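Side-chain contacts in FKBP-type peptidyl-prolyl cis-trans isomerase FkpA (Escherichia coli, PDB 1Q6H), which catalyses the cis-trans isomerization of peptidyl-prolyl bonds, thereby accelerating protein folding, and also works as a folding chaperone: residues Leu31-Tyr34 with Met35-Ser38; Ser66-Ser69 with Asp70-Glu74; Leu166-Leu170 with Asp171-Pro175; Gly176-Glu179 with Gly180-Ile184. All coordinates share one frame; numbering follows the deposited sequence. Where two conformers were deposited one is given.

Contact 1 (Leu31-Tyr34 with Met35-Ser38); sequences LGRY and MENS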
ATOM      1  N   LEU A  31       4.384  15.976  -0.766  1.00 11.91           N
ATOM      2  CA  LEU A  31       2.974  15.594  -0.700  1.00 12.95           C
ATOM      3  C   LEU A  31       2.127  16.205  -1.801  1.00 13.66           C
ATOM      4  O   LEU A  31       1.277  15.545  -2.374  1.00 14.44           O
ATOM      5  CB  LEU A  31       2.399  15.943   0.660  1.00 13.43           C
ATOM      6  CG  LEU A  31       2.973  15.083   1.792  1.00 15.53           C
ATOM      7  CD1 LEU A  31       2.667  15.652   3.167  1.00 16.14           C
ATOM      8  CD2 LEU A  31       2.468  13.656   1.714  1.00 16.72           C
ATOM      9  N   GLY A  32       2.336  17.473  -2.091  1.00 13.56           N
ATOM     10  CA  GLY A  32       1.583  18.113  -3.144  1.00 13.78           C
ATOM     11  C   GLY A  32       1.873  17.472  -4.490  1.00 14.77           C
ATOM     12  O   GLY A  32       0.979  17.343  -5.329  1.00 13.59           O
ATOM     13  N   ARG A  33       3.121  17.056  -4.688  1.00 13.63           N
ATOM     14  CA  ARG A  33       3.513  16.454  -5.944  1.00 15.55           C
ATOM     15  C   ARG A  33       2.852  15.101  -6.089  1.00 14.72           C
ATOM     16  O   ARG A  33       2.421  14.723  -7.163  1.00 11.19           O
ATOM     17  CB  ARG A  33       5.030  16.310  -6.016  1.00 17.64           C
ATOM     18  CG  ARG A  33       5.500  15.552  -7.237  1.00 21.44           C
ATOM     19  CD  ARG A  33       5.754  16.401  -8.483  1.00 25.07           C
ATOM     20  NE  ARG A  33       7.183  16.481  -8.763  1.00 29.82           N
ATOM     21  CZ  ARG A  33       7.924  15.462  -9.204  1.00 31.70           C
ATOM     22  NH1 ARG A  33       7.381  14.268  -9.450  1.00 33.41           N
ATOM     23  NH2 ARG A  33       9.216  15.637  -9.400  1.00 32.07           N
ATOM     24  N   TYR A  34       2.821  14.362  -4.985  1.00 16.35           N
ATOM     25  CA  TYR A  34       2.163  13.078  -4.933  1.00 17.75           C
ATOM     26  C   TYR A  34       0.700  13.227  -5.348  1.00 15.91           C
ATOM     27  O   TYR A  34       0.164  12.421  -6.098  1.00 13.79           O
ATOM     28  CB  TYR A  34       2.220  12.540  -3.500  1.00 19.32           C
ATOM     29  CG  TYR A  34       1.277  11.387  -3.261  1.00 23.93           C
ATOM     30  CD1 TYR A  34       1.582  10.118  -3.742  1.00 26.75           C
ATOM     31  CD2 TYR A  34       0.070  11.566  -2.584  1.00 27.37           C
ATOM     32  CE1 TYR A  34       0.738   9.058  -3.542  1.00 28.68           C
ATOM     33  CE2 TYR A  34      -0.796  10.497  -2.376  1.00 29.01           C
ATOM     34  CZ  TYR A  34      -0.446   9.246  -2.862  1.00 30.11           C
ATOM     35  OH  TYR A  34      -1.267   8.160  -2.672  1.00 33.46           O
HETATM   36  N   MSE A  35       0.058  14.255  -4.815  1.00 16.03           N
HETATM   37  CA  MSE A  35      -1.341  14.540  -5.105  1.00 16.35           C
HETATM   38  C   MSE A  35      -1.486  14.912  -6.583  1.00 15.80           C
HETATM   39  O   MSE A  35      -2.352  14.380  -7.291  1.00 15.04           O
HETATM   40  CB  MSE A  35      -1.818  15.716  -4.237  0.50 17.07           C
HETATM   41  CG  MSE A  35      -3.323  15.767  -3.920  0.50 17.98           C
HETATM   42 SE   MSE A  35      -4.177  14.038  -3.864  0.50 18.46          SE
HETATM   43  CE  MSE A  35      -3.233  13.392  -2.268  0.50 16.46           C
ATOM     44  N   GLU A  36      -0.632  15.811  -7.057  1.00 16.02           N
ATOM     45  CA  GLU A  36      -0.691  16.226  -8.453  1.00 17.57           C
ATOM     46  C   GLU A  36      -0.556  14.999  -9.362  1.00 16.08           C
ATOM     47  O   GLU A  36      -1.340  14.826 -10.299  1.00 15.19           O
ATOM     48  CB  GLU A  36       0.373  17.273  -8.769  1.00 19.28           C
ATOM     49  CG  GLU A  36       0.299  17.807 -10.191  1.00 23.97           C
ATOM     50  CD  GLU A  36       1.526  18.621 -10.612  1.00 27.71           C
ATOM     51  OE1 GLU A  36       2.685  18.118 -10.495  1.00 28.93           O
ATOM     52  OE2 GLU A  36       1.321  19.762 -11.112  1.00 29.61           O
ATOM     53  N   ASN A  37       0.425  14.152  -9.080  1.00 14.33           N
ATOM     54  CA  ASN A  37       0.623  12.954  -9.875  1.00 15.35           C
ATOM     55  C   ASN A  37      -0.620  12.043  -9.874  1.00 14.91           C
ATOM     56  O   ASN A  37      -0.962  11.469 -10.913  1.00 14.91           O
ATOM     57  CB  ASN A  37       1.896  12.179  -9.444  1.00 15.59           C
ATOM     58  CG  ASN A  37       3.198  12.920  -9.780  1.00 17.15           C
ATOM     59  OD1 ASN A  37       4.261  12.657  -9.181  1.00 18.38           O
ATOM     60  ND2 ASN A  37       3.125  13.851 -10.729  1.00 19.03           N
ATOM     61  N   SER A  38      -1.284  11.899  -8.724  1.00 15.20           N
ATOM     62  CA  SER A  38      -2.524  11.119  -8.623  1.00 15.85           C
ATOM     63  C   SER A  38      -3.622  11.660  -9.526  1.00 14.49           C
ATOM     64  O   SER A  38      -4.297  10.904 -10.220  1.00 13.93           O
ATOM     65  CB  SER A  38      -3.054  11.121  -7.191  1.00 16.47           C
ATOM     66  OG  SER A  38      -2.079  10.612  -6.302  1.00 20.31           O
TER

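Contact 2 (Ser66-Ser69 with Asp70-Glu74); sequences SKLS and DQEIE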
ATOM      1  N   SER A  66     -12.840  20.545   8.700  1.00 11.98           N
ATOM      2  CA  SER A  66     -13.317  19.886   7.499  1.00 11.59           C
ATOM      3  C   SER A  66     -14.847  19.878   7.401  1.00 13.28           C
ATOM      4  O   SER A  66     -15.544  19.568   8.380  1.00 12.44           O
ATOM      5  CB  SER A  66     -12.852  18.457   7.480  1.00 12.01           C
ATOM      6  OG  SER A  66     -13.471  17.793   6.383  1.00 11.92           O
ATOM      7  N   LYS A  67     -15.358  20.196   6.212  1.00 12.34           N
ATOM      8  CA  LYS A  67     -16.790  20.191   5.956  1.00 15.05           C
ATOM      9  C   LYS A  67     -17.297  18.758   5.885  1.00 15.01           C
ATOM     10  O   LYS A  67     -18.492  18.510   5.877  1.00 15.02           O
ATOM     11  CB  LYS A  67     -17.123  20.927   4.649  1.00 15.17           C
ATOM     12  CG  LYS A  67     -16.923  22.423   4.741  1.00 17.19           C
ATOM     13  CD  LYS A  67     -16.986  23.104   3.363  1.00 21.07           C
ATOM     14  CE  LYS A  67     -17.004  24.630   3.505  1.00 22.14           C
ATOM     15  NZ  LYS A  67     -15.827  25.133   4.284  1.00 23.38           N
ATOM     16  N   LEU A  68     -16.373  17.816   5.879  1.00 13.80           N
ATOM     17  CA  LEU A  68     -16.736  16.421   5.908  1.00 13.64           C
ATOM     18  C   LEU A  68     -16.170  15.762   7.160  1.00 13.43           C
ATOM     19  O   LEU A  68     -14.982  15.894   7.439  1.00 11.77           O
ATOM     20  CB  LEU A  68     -16.155  15.738   4.665  1.00 14.14           C
ATOM     21  CG  LEU A  68     -16.727  16.197   3.328  1.00 15.51           C
ATOM     22  CD1 LEU A  68     -16.056  15.419   2.174  1.00 16.30           C
ATOM     23  CD2 LEU A  68     -18.224  16.032   3.284  1.00 15.54           C
ATOM     24  N   SER A  69     -17.007  15.042   7.899  1.00 12.89           N
ATOM     25  CA  SER A  69     -16.533  14.298   9.061  1.00 14.77           C
ATOM     26  C   SER A  69     -15.615  13.184   8.563  1.00 14.71           C
ATOM     27  O   SER A  69     -15.575  12.905   7.366  1.00 14.63           O
ATOM     28  CB  SER A  69     -17.722  13.663   9.764  1.00 14.93           C
ATOM     29  OG  SER A  69     -18.335  12.764   8.864  1.00 13.29           O
ATOM     30  N   ASP A  70     -14.924  12.519   9.468  1.00 13.63           N
ATOM     31  CA  ASP A  70     -14.092  11.409   9.075  1.00 14.02           C
ATOM     32  C   ASP A  70     -14.968  10.358   8.391  1.00 13.60           C
ATOM     33  O   ASP A  70     -14.582   9.757   7.384  1.00 10.78           O
ATOM     34  CB  ASP A  70     -13.375  10.813  10.283  1.00 15.10           C
ATOM     35  CG  ASP A  70     -12.406  11.778  10.918  1.00 16.08           C
ATOM     36  OD1 ASP A  70     -11.677  12.479  10.194  1.00 18.29           O
ATOM     37  OD2 ASP A  70     -12.285  11.907  12.147  1.00 19.98           O
ATOM     38  N   GLN A  71     -16.157  10.126   8.924  1.00 13.43           N
ATOM     39  CA  GLN A  71     -17.046   9.120   8.330  1.00 14.70           C
ATOM     40  C   GLN A  71     -17.422   9.492   6.881  1.00 13.09           C
ATOM     41  O   GLN A  71     -17.445   8.648   5.971  1.00 12.42           O
ATOM     42  CB  GLN A  71     -18.306   8.954   9.172  1.00 16.77           C
ATOM     43  CG  GLN A  71     -19.408   8.204   8.437  1.00 20.79           C
ATOM     44  CD  GLN A  71     -20.787   8.535   8.971  1.00 25.31           C
ATOM     45  OE1 GLN A  71     -21.288   9.657   8.771  1.00 28.88           O
ATOM     46  NE2 GLN A  71     -21.410   7.568   9.646  1.00 24.79           N
ATOM     47  N   GLU A  72     -17.692  10.763   6.667  1.00 11.92           N
ATOM     48  CA  GLU A  72     -18.107  11.221   5.370  1.00 12.94           C
ATOM     49  C   GLU A  72     -16.924  11.170   4.390  1.00 12.15           C
ATOM     50  O   GLU A  72     -17.103  10.778   3.255  1.00 11.10           O
ATOM     51  CB  GLU A  72     -18.686  12.614   5.472  1.00 13.56           C
ATOM     52  CG  GLU A  72     -19.999  12.625   6.212  1.00 17.20           C
ATOM     53  CD  GLU A  72     -20.435  14.011   6.672  1.00 19.27           C
ATOM     54  OE1 GLU A  72     -19.582  14.899   6.940  1.00 16.67           O
ATOM     55  OE2 GLU A  72     -21.670  14.201   6.777  1.00 22.94           O
ATOM     56  N   ILE A  73     -15.736  11.569   4.845  1.00 11.34           N
ATOM     57  CA  ILE A  73     -14.539  11.478   4.030  1.00 11.74           C
ATOM     58  C   ILE A  73     -14.378  10.043   3.526  1.00 13.61           C
ATOM     59  O   ILE A  73     -14.201   9.830   2.318  1.00 12.07           O
ATOM     60  CB  ILE A  73     -13.316  11.881   4.817  1.00 10.65           C
ATOM     61  CG1 ILE A  73     -13.292  13.397   5.031  1.00  9.81           C
ATOM     62  CG2 ILE A  73     -12.067  11.426   4.119  1.00 11.23           C
ATOM     63  CD1 ILE A  73     -12.086  13.850   5.721  1.00 11.90           C
ATOM     64  N   GLU A  74     -14.431   9.070   4.446  1.00 12.52           N
ATOM     65  CA  GLU A  74     -14.272   7.684   4.063  1.00 13.35           C
ATOM     66  C   GLU A  74     -15.363   7.245   3.088  1.00 13.10           C
ATOM     67  O   GLU A  74     -15.077   6.583   2.108  1.00 13.86           O
ATOM     68  CB  GLU A  74     -14.266   6.726   5.271  1.00 14.96           C
ATOM     69  CG  GLU A  74     -13.603   5.398   4.918  1.00 17.59           C
ATOM     70  CD  GLU A  74     -14.180   4.172   5.623  1.00 20.73           C
ATOM     71  OE1 GLU A  74     -14.293   4.174   6.864  1.00 19.09           O
ATOM     72  OE2 GLU A  74     -14.487   3.176   4.916  1.00 24.09           O
TER
HETATM   73  O   HOH W   1     -12.872  15.457   9.278  1.00 28.39           O

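Contact 3 (Leu166-Leu170 with Asp171-Pro175); sequences LSFRL and DGVIP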
ATOM      1  N   LEU A 166      16.929 -14.224 -29.848  1.00 15.24           N
ATOM      2  CA  LEU A 166      16.035 -14.890 -28.910  1.00 16.27           C
ATOM      3  C   LEU A 166      15.829 -16.333 -29.334  1.00 15.11           C
ATOM      4  O   LEU A 166      15.588 -16.607 -30.496  1.00 16.44           O
ATOM      5  CB  LEU A 166      14.689 -14.179 -28.884  1.00 16.87           C
ATOM      6  CG  LEU A 166      13.636 -14.757 -27.930  1.00 20.23           C
ATOM      7  CD1 LEU A 166      14.003 -14.421 -26.496  1.00 22.07           C
ATOM      8  CD2 LEU A 166      12.225 -14.242 -28.277  1.00 21.67           C
ATOM      9  N   SER A 167      15.910 -17.251 -28.384  1.00 14.97           N
ATOM     10  CA  SER A 167      15.684 -18.651 -28.666  1.00 15.73           C
ATOM     11  C   SER A 167      14.415 -19.147 -27.966  1.00 15.88           C
ATOM     12  O   SER A 167      14.239 -18.896 -26.772  1.00 12.94           O
ATOM     13  CB  SER A 167      16.897 -19.451 -28.215  1.00 17.45           C
ATOM     14  OG  SER A 167      16.581 -20.821 -28.151  1.00 21.05           O
ATOM     15  N   PHE A 168      13.528 -19.820 -28.711  1.00 14.50           N
ATOM     16  CA  PHE A 168      12.315 -20.404 -28.133  1.00 15.10           C
ATOM     17  C   PHE A 168      11.721 -21.570 -28.916  1.00 13.59           C
ATOM     18  O   PHE A 168      12.010 -21.746 -30.090  1.00 12.15           O
ATOM     19  CB  PHE A 168      11.235 -19.356 -27.997  1.00 15.50           C
ATOM     20  CG  PHE A 168      10.907 -18.647 -29.271  1.00 17.65           C
ATOM     21  CD1 PHE A 168       9.939 -19.148 -30.133  1.00 20.75           C
ATOM     22  CD2 PHE A 168      11.536 -17.466 -29.597  1.00 20.07           C
ATOM     23  CE1 PHE A 168       9.609 -18.484 -31.295  1.00 20.78           C
ATOM     24  CE2 PHE A 168      11.214 -16.792 -30.765  1.00 22.05           C
ATOM     25  CZ  PHE A 168      10.251 -17.310 -31.615  1.00 22.80           C
ATOM     26  N   ARG A 169      10.893 -22.357 -28.241  1.00 12.60           N
ATOM     27  CA  ARG A 169      10.188 -23.459 -28.885  1.00 13.74           C
ATOM     28  C   ARG A 169       9.070 -22.830 -29.727  1.00 12.97           C
ATOM     29  O   ARG A 169       8.352 -21.922 -29.290  1.00 11.85           O
ATOM     30  CB  ARG A 169       9.668 -24.464 -27.855  1.00 13.46           C
ATOM     31  CG  ARG A 169      10.792 -25.049 -26.961  1.00 14.30           C
ATOM     32  CD  ARG A 169      10.325 -26.048 -25.895  1.00 15.91           C
ATOM     33  NE  ARG A 169       9.441 -25.438 -24.900  1.00 15.88           N
ATOM     34  CZ  ARG A 169       9.843 -24.812 -23.810  1.00 17.57           C
ATOM     35  NH1 ARG A 169      11.135 -24.690 -23.529  1.00 18.61           N
ATOM     36  NH2 ARG A 169       8.955 -24.326 -22.964  1.00 18.53           N
ATOM     37  N   LEU A 170       8.983 -23.269 -30.962  1.00 12.17           N
ATOM     38  CA  LEU A 170       8.072 -22.654 -31.930  1.00 12.25           C
ATOM     39  C   LEU A 170       6.637 -22.570 -31.449  1.00 12.85           C
ATOM     40  O   LEU A 170       5.972 -21.580 -31.674  1.00 14.44           O
ATOM     41  CB  LEU A 170       8.131 -23.429 -33.255  1.00 12.75           C
ATOM     42  CG  LEU A 170       7.322 -22.824 -34.401  1.00 13.12           C
ATOM     43  CD1 LEU A 170       7.774 -21.413 -34.713  1.00 13.37           C
ATOM     44  CD2 LEU A 170       7.449 -23.725 -35.627  1.00 15.93           C
ATOM     45  N   ASP A 171       6.151 -23.590 -30.762  1.00 14.05           N
ATOM     46  CA  ASP A 171       4.782 -23.521 -30.305  1.00 15.12           C
ATOM     47  C   ASP A 171       4.661 -23.121 -28.831  1.00 14.09           C
ATOM     48  O   ASP A 171       3.649 -23.396 -28.196  1.00 13.16           O
ATOM     49  CB  ASP A 171       4.019 -24.815 -30.634  1.00 16.50           C
ATOM     50  CG  ASP A 171       4.589 -26.006 -29.946  1.00 16.63           C
ATOM     51  OD1 ASP A 171       5.505 -25.828 -29.137  1.00 18.24           O
ATOM     52  OD2 ASP A 171       4.187 -27.163 -30.147  1.00 20.63           O
ATOM     53  N   GLY A 172       5.667 -22.409 -28.318  1.00 13.34           N
ATOM     54  CA  GLY A 172       5.651 -21.938 -26.951  1.00 13.16           C
ATOM     55  C   GLY A 172       5.453 -20.432 -26.873  1.00 14.41           C
ATOM     56  O   GLY A 172       5.641 -19.833 -25.801  1.00 13.48           O
ATOM     57  N   VAL A 173       5.070 -19.813 -27.992  1.00 13.45           N
ATOM     58  CA  VAL A 173       4.892 -18.351 -28.062  1.00 14.26           C
ATOM     59  C   VAL A 173       3.539 -18.021 -28.671  1.00 13.84           C
ATOM     60  O   VAL A 173       2.771 -18.915 -28.955  1.00 13.84           O
ATOM     61  CB  VAL A 173       5.968 -17.719 -28.937  1.00 15.79           C
ATOM     62  CG1 VAL A 173       7.309 -17.863 -28.259  1.00 17.45           C
ATOM     63  CG2 VAL A 173       5.984 -18.373 -30.333  1.00 14.66           C
ATOM     64  N   ILE A 174       3.245 -16.753 -28.884  1.00 14.36           N
ATOM     65  CA  ILE A 174       1.990 -16.397 -29.529  1.00 14.27           C
ATOM     66  C   ILE A 174       1.821 -17.064 -30.904  1.00 13.91           C
ATOM     67  O   ILE A 174       2.761 -17.169 -31.695  1.00 12.61           O
ATOM     68  CB  ILE A 174       1.811 -14.866 -29.666  1.00 15.23           C
ATOM     69  CG1 ILE A 174       2.994 -14.210 -30.364  1.00 17.25           C
ATOM     70  CG2 ILE A 174       1.634 -14.237 -28.343  1.00 16.21           C
ATOM     71  CD1 ILE A 174       2.696 -12.765 -30.807  1.00 16.92           C
ATOM     72  N   PRO A 175       0.593 -17.459 -31.182  1.00 14.59           N
ATOM     73  CA  PRO A 175       0.230 -18.194 -32.392  1.00 14.47           C
ATOM     74  C   PRO A 175       0.722 -17.538 -33.685  1.00 14.18           C
ATOM     75  O   PRO A 175       1.056 -18.206 -34.657  1.00 14.02           O
ATOM     76  CB  PRO A 175      -1.316 -18.147 -32.359  1.00 15.19           C
ATOM     77  CG  PRO A 175      -1.686 -17.908 -31.007  1.00 15.90           C
ATOM     78  CD  PRO A 175      -0.584 -17.163 -30.337  1.00 16.01           C
TER

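Contact 4 (Gly176-Glu179 with Gly180-Ile184); sequences GWTE and GLKNI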
ATOM      1  N   GLY A 176       0.749 -16.216 -33.696  1.00 14.15           N
ATOM      2  CA  GLY A 176       1.196 -15.503 -34.875  1.00 15.24           C
ATOM      3  C   GLY A 176       2.638 -15.858 -35.237  1.00 14.34           C
ATOM      4  O   GLY A 176       2.985 -15.923 -36.416  1.00 12.46           O
ATOM      5  N   TRP A 177       3.476 -16.046 -34.214  1.00 12.78           N
ATOM      6  CA  TRP A 177       4.852 -16.390 -34.406  1.00 13.47           C
ATOM      7  C   TRP A 177       4.925 -17.847 -34.815  1.00 12.21           C
ATOM      8  O   TRP A 177       5.649 -18.193 -35.740  1.00 11.45           O
ATOM      9  CB  TRP A 177       5.695 -16.139 -33.146  1.00 15.72           C
ATOM     10  CG  TRP A 177       6.344 -14.821 -33.103  1.00 22.19           C
ATOM     11  CD1 TRP A 177       5.788 -13.655 -32.712  1.00 27.38           C
ATOM     12  CD2 TRP A 177       7.693 -14.522 -33.442  1.00 26.44           C
ATOM     13  NE1 TRP A 177       6.706 -12.633 -32.791  1.00 28.57           N
ATOM     14  CE2 TRP A 177       7.891 -13.149 -33.221  1.00 28.51           C
ATOM     15  CE3 TRP A 177       8.748 -15.271 -33.943  1.00 29.06           C
ATOM     16  CZ2 TRP A 177       9.097 -12.517 -33.472  1.00 29.29           C
ATOM     17  CZ3 TRP A 177       9.945 -14.654 -34.183  1.00 29.85           C
ATOM     18  CH2 TRP A 177      10.114 -13.284 -33.947  1.00 30.07           C
ATOM     19  N   THR A 178       4.216 -18.694 -34.084  1.00 12.40           N
ATOM     20  CA  THR A 178       4.186 -20.115 -34.380  1.00 12.97           C
ATOM     21  C   THR A 178       3.851 -20.400 -35.844  1.00 13.21           C
ATOM     22  O   THR A 178       4.525 -21.176 -36.498  1.00 14.19           O
ATOM     23  CB  THR A 178       3.155 -20.799 -33.500  1.00 12.44           C
ATOM     24  OG1 THR A 178       3.499 -20.624 -32.117  1.00 11.04           O
ATOM     25  CG2 THR A 178       3.177 -22.315 -33.739  1.00 12.48           C
ATOM     26  N   GLU A 179       2.790 -19.778 -36.334  1.00 11.82           N
ATOM     27  CA  GLU A 179       2.394 -19.914 -37.725  1.00 13.22           C
ATOM     28  C   GLU A 179       3.341 -19.196 -38.671  1.00 13.18           C
ATOM     29  O   GLU A 179       3.752 -19.753 -39.684  1.00 14.96           O
ATOM     30  CB  GLU A 179       1.013 -19.292 -37.905  1.00 14.03           C
ATOM     31  CG  GLU A 179       0.503 -19.260 -39.330  1.00 13.49           C
ATOM     32  CD  GLU A 179      -0.834 -18.540 -39.444  1.00 15.74           C
ATOM     33  OE1 GLU A 179      -1.444 -18.106 -38.390  1.00 12.63           O
ATOM     34  OE2 GLU A 179      -1.284 -18.416 -40.599  1.00 14.31           O
ATOM     35  N   GLY A 180       3.628 -17.945 -38.370  1.00 11.87           N
ATOM     36  CA  GLY A 180       4.416 -17.105 -39.255  1.00 12.86           C
ATOM     37  C   GLY A 180       5.759 -17.671 -39.654  1.00 13.37           C
ATOM     38  O   GLY A 180       6.116 -17.663 -40.834  1.00 13.65           O
ATOM     39  N   LEU A 181       6.513 -18.183 -38.684  1.00 13.32           N
ATOM     40  CA  LEU A 181       7.874 -18.638 -38.962  1.00 14.76           C
ATOM     41  C   LEU A 181       7.881 -19.885 -39.820  1.00 13.92           C
ATOM     42  O   LEU A 181       8.861 -20.184 -40.498  1.00 14.38           O
ATOM     43  CB  LEU A 181       8.657 -18.858 -37.663  1.00 15.36           C
ATOM     44  CG  LEU A 181       8.917 -17.623 -36.815  1.00 17.50           C
ATOM     45  CD1 LEU A 181       9.726 -18.028 -35.548  1.00 17.79           C
ATOM     46  CD2 LEU A 181       9.681 -16.566 -37.619  1.00 19.90           C
ATOM     47  N   LYS A 182       6.764 -20.585 -39.882  1.00 13.19           N
ATOM     48  CA  LYS A 182       6.713 -21.759 -40.762  1.00 12.87           C
ATOM     49  C   LYS A 182       6.750 -21.387 -42.259  1.00 13.08           C
ATOM     50  O   LYS A 182       6.855 -22.271 -43.128  1.00 12.59           O
ATOM     51  CB  LYS A 182       5.459 -22.583 -40.460  1.00 12.40           C
ATOM     52  CG  LYS A 182       5.476 -23.222 -39.096  1.00 12.71           C
ATOM     53  CD  LYS A 182       4.213 -23.957 -38.760  1.00 14.63           C
ATOM     54  CE  LYS A 182       4.297 -24.518 -37.310  1.00 15.76           C
ATOM     55  NZ  LYS A 182       3.052 -25.020 -36.804  1.00 15.11           N
ATOM     56  N   ASN A 183       6.639 -20.096 -42.560  1.00 12.18           N
ATOM     57  CA  ASN A 183       6.627 -19.622 -43.938  1.00 13.47           C
ATOM     58  C   ASN A 183       8.015 -19.314 -44.514  1.00 13.50           C
ATOM     59  O   ASN A 183       8.112 -18.876 -45.657  1.00 14.60           O
ATOM     60  CB  ASN A 183       5.782 -18.358 -44.041  1.00 14.82           C
ATOM     61  CG  ASN A 183       4.314 -18.631 -43.845  1.00 18.33           C
ATOM     62  OD1 ASN A 183       3.762 -19.477 -44.514  1.00 20.18           O
ATOM     63  ND2 ASN A 183       3.678 -17.907 -42.932  1.00 14.54           N
ATOM     64  N   ILE A 184       9.072 -19.503 -43.718  1.00 12.84           N
ATOM     65  CA  ILE A 184      10.433 -19.287 -44.167  1.00 11.73           C
ATOM     66  C   ILE A 184      11.271 -20.427 -43.607  1.00 13.45           C
ATOM     67  O   ILE A 184      10.738 -21.316 -42.913  1.00 13.47           O
ATOM     68  CB  ILE A 184      11.024 -17.936 -43.717  1.00 11.23           C
ATOM     69  CG1 ILE A 184      10.817 -17.664 -42.221  1.00 12.99           C
ATOM     70  CG2 ILE A 184      10.507 -16.803 -44.544  1.00 11.59           C
ATOM     71  CD1 ILE A 184      11.655 -16.485 -41.730  1.00 12.79           C
TER
HETATM   72  O   HOH W   2       0.770 -19.062 -42.503  1.00 20.22           O

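Contact 1 (Leu31-Tyr34 with Met35-Ser38)
Two successive turns of helix 19-43, in the amino-terminal domain that meets the second subunit, are joined here at Tyr-34 and Ser-38 by a serine hydroxyl folded back on the helix backbone. Ser-38 OG donates to Tyr-34 O at 2.9 Å, and Ser-38 N donates to the same oxygen at 3.0 Å. The two donors arrive from opposite faces of the carbonyl plane. The hydroxyl can do this because it is rotated beside its own backbone N (chi1 -57°). It also lies over the centre of the Tyr-34 ring, 4.0 Å above the plane. The approach of selenomethionine Met-35 CE to Tyr-34 CE2 (3.8 Å) rests on one of two conformers and is uncertain. On another face, Asn-37 OD1 sits at the guanidinium edge of Arg-33, a turn earlier, in plane and 3.5 Å from NH1. The guanidinium and amide planes are 65° apart, and Arg-33 has its salt bridge with Asp-70 of the second subunit. Met-35 itself packs on Phe-62 of that subunit. With two donors on one carbonyl oxygen, the serine spends its hydroxyl hydrogen within the helix, whereas the arginine directs its charge across the dimer interface.

Contact 2 (Ser66-Ser69 with Asp70-Glu74)
A single carboxylate oxygen, Glu-72 OE1, takes both the backbone N-H and, more weakly, the hydroxyl of Ser-69, while that hydroxyl oxygen accepts from the backbone of Glu-72. The evidence for the reciprocal pattern is direct: Ser-69 N donates to Glu-72 OE1 at 2.8 Å with an N-H...O angle of 170°, and Glu-72 N donates to Ser-69 OG at 3.0 Å. This is a capping box, with Ser-69 as N-cap of helix 70-112. Ser-69 N meets OE1 on its anti side, 20° out of the carboxylate plane. Ser-69 OG stands between its own N and carbonyl carbon (chi1 62°), which turns it to the first turn of the helix; its bond to Glu-72 OE1 is weak at 3.1 Å. Ile-73 N closes that turn on Ser-69 O at 2.9 Å. Beside the box, Leu-68 CB packs on Ile-73 CG1 at 3.7 Å, and both residues also pack against the second subunit, on its Tyr-25 and Ala-29 respectively. A water donates to Leu-68 O and weakly to Asp-70 OD1, whose salt bridge is with Arg-33 of the second subunit. Ser-66 OG donates to Leu-68 O at 2.6 Å, in the carbonyl plane on a lone pair. The negative carboxylate lies at the amino end of the helix, where the helix dipole would be expected to favour it.

Contact 3 (Leu166-Leu170 with Asp171-Pro175)
Val-173 lays its methyl CG1 over one face of the Phe-168 ring, a CH-pi contact at the turn that leaves strand 166-169 of the FKBP domain and leads into helix 175-180; Val-173 opens the segment that in FKBPs borders the prolyl pocket. CG1 lies 3.9 Å from the ring centroid and 29° off the ring normal, with Phe-168 CD1 its nearest ring atom at 3.5 Å. The two side chains cross at about a right angle. The other methyl, CG2, lies beyond the ring outline, 3.8 Å from Phe-168 CE1, and also meets Leu-170 O. Phe-168 presents its ring to the turn with CG between the backbone N and the carbonyl carbon (chi1 55°). Behind this first shell residues 169-172 form a type I beta turn, closed by Gly-172 N donating to Arg-169 O at 2.9 Å from 56° out of the carbonyl plane. Farther out, backbone hydrogen bonds tie Phe-168 to Val-142 of strand 141-150 and Leu-170 to Asp-140 just ahead of it. On the helix side, the Phe-168 ring meets that of Trp-177 steeply. Thr-178 OG1 is hydrogen-bonded to Leu-170 O, the carbonyl in the middle of the turn.

Contact 4 (Gly176-Glu179 with Gly180-Ile184)
Gly-180 N donates to Gly-176 O at 2.9 Å and Leu-181 N to Trp-177 O at 3.1 Å, a four-residue spacing; Lys-182 N then pairs with Glu-179 O, three residues back, from 54° above the carbonyl plane. Across this turn Leu-181 brings its methyl CD1 to the edge of the Trp-177 indole, near the ring plane and 3.3 Å from CE3. CD2 stands off the ring plane, 3.9 Å from Trp-177 CZ3. Leu-181 CG is set beside its backbone N (chi1 -65°), which carries the methyls back over the preceding turn. The indole lies against the FKBP beta-sheet, where Tyr-146 and Phe-216 meet it edge-to-face and Val-218 packs on both Trp-177 and Leu-181. Trp-177 corresponds to the tryptophan that floors the prolyl pocket of FKBPs, and probably plays that part here. On a neighbouring face, Lys-182 runs extended alongside Thr-178, pointing the same way. Its methylenes cover Thr-178 O, with CE at 3.4 Å; that buried oxygen has no polar partner in the model. The lysine's ammonium group, NZ, ends in a salt bridge with Asp-138. Glu-179 reaches Ser-119 and Thr-121 with its carboxylate, while one water bridges its OE2 to Asn-183 ND2. The amide nitrogen of Asn-183 also gives a weak bond to Gly-180 O, 3.2 Å away.

How the contacts relate
Contacts 1 and 2 belong to the amino-terminal helical domain and both touch the second subunit, yet their nearest atoms are about 11 Å apart within the chain. Contact 1 is a partly buried mid-helix site; contact 2 is a surface helix start, where polar capping dominates. Contacts 3 and 4, on the opposite side of the chain's centre, follow one another in the FKBP domain and touch directly: Leu-170 CD2 lies 3.7 Å from Lys-182 CE. Contact 3 is largely surface and has one hydrogen bond between its segments, whereas contact 4 is more buried and sets aromatic-aliphatic packing against the sheet beside a polar outer edge.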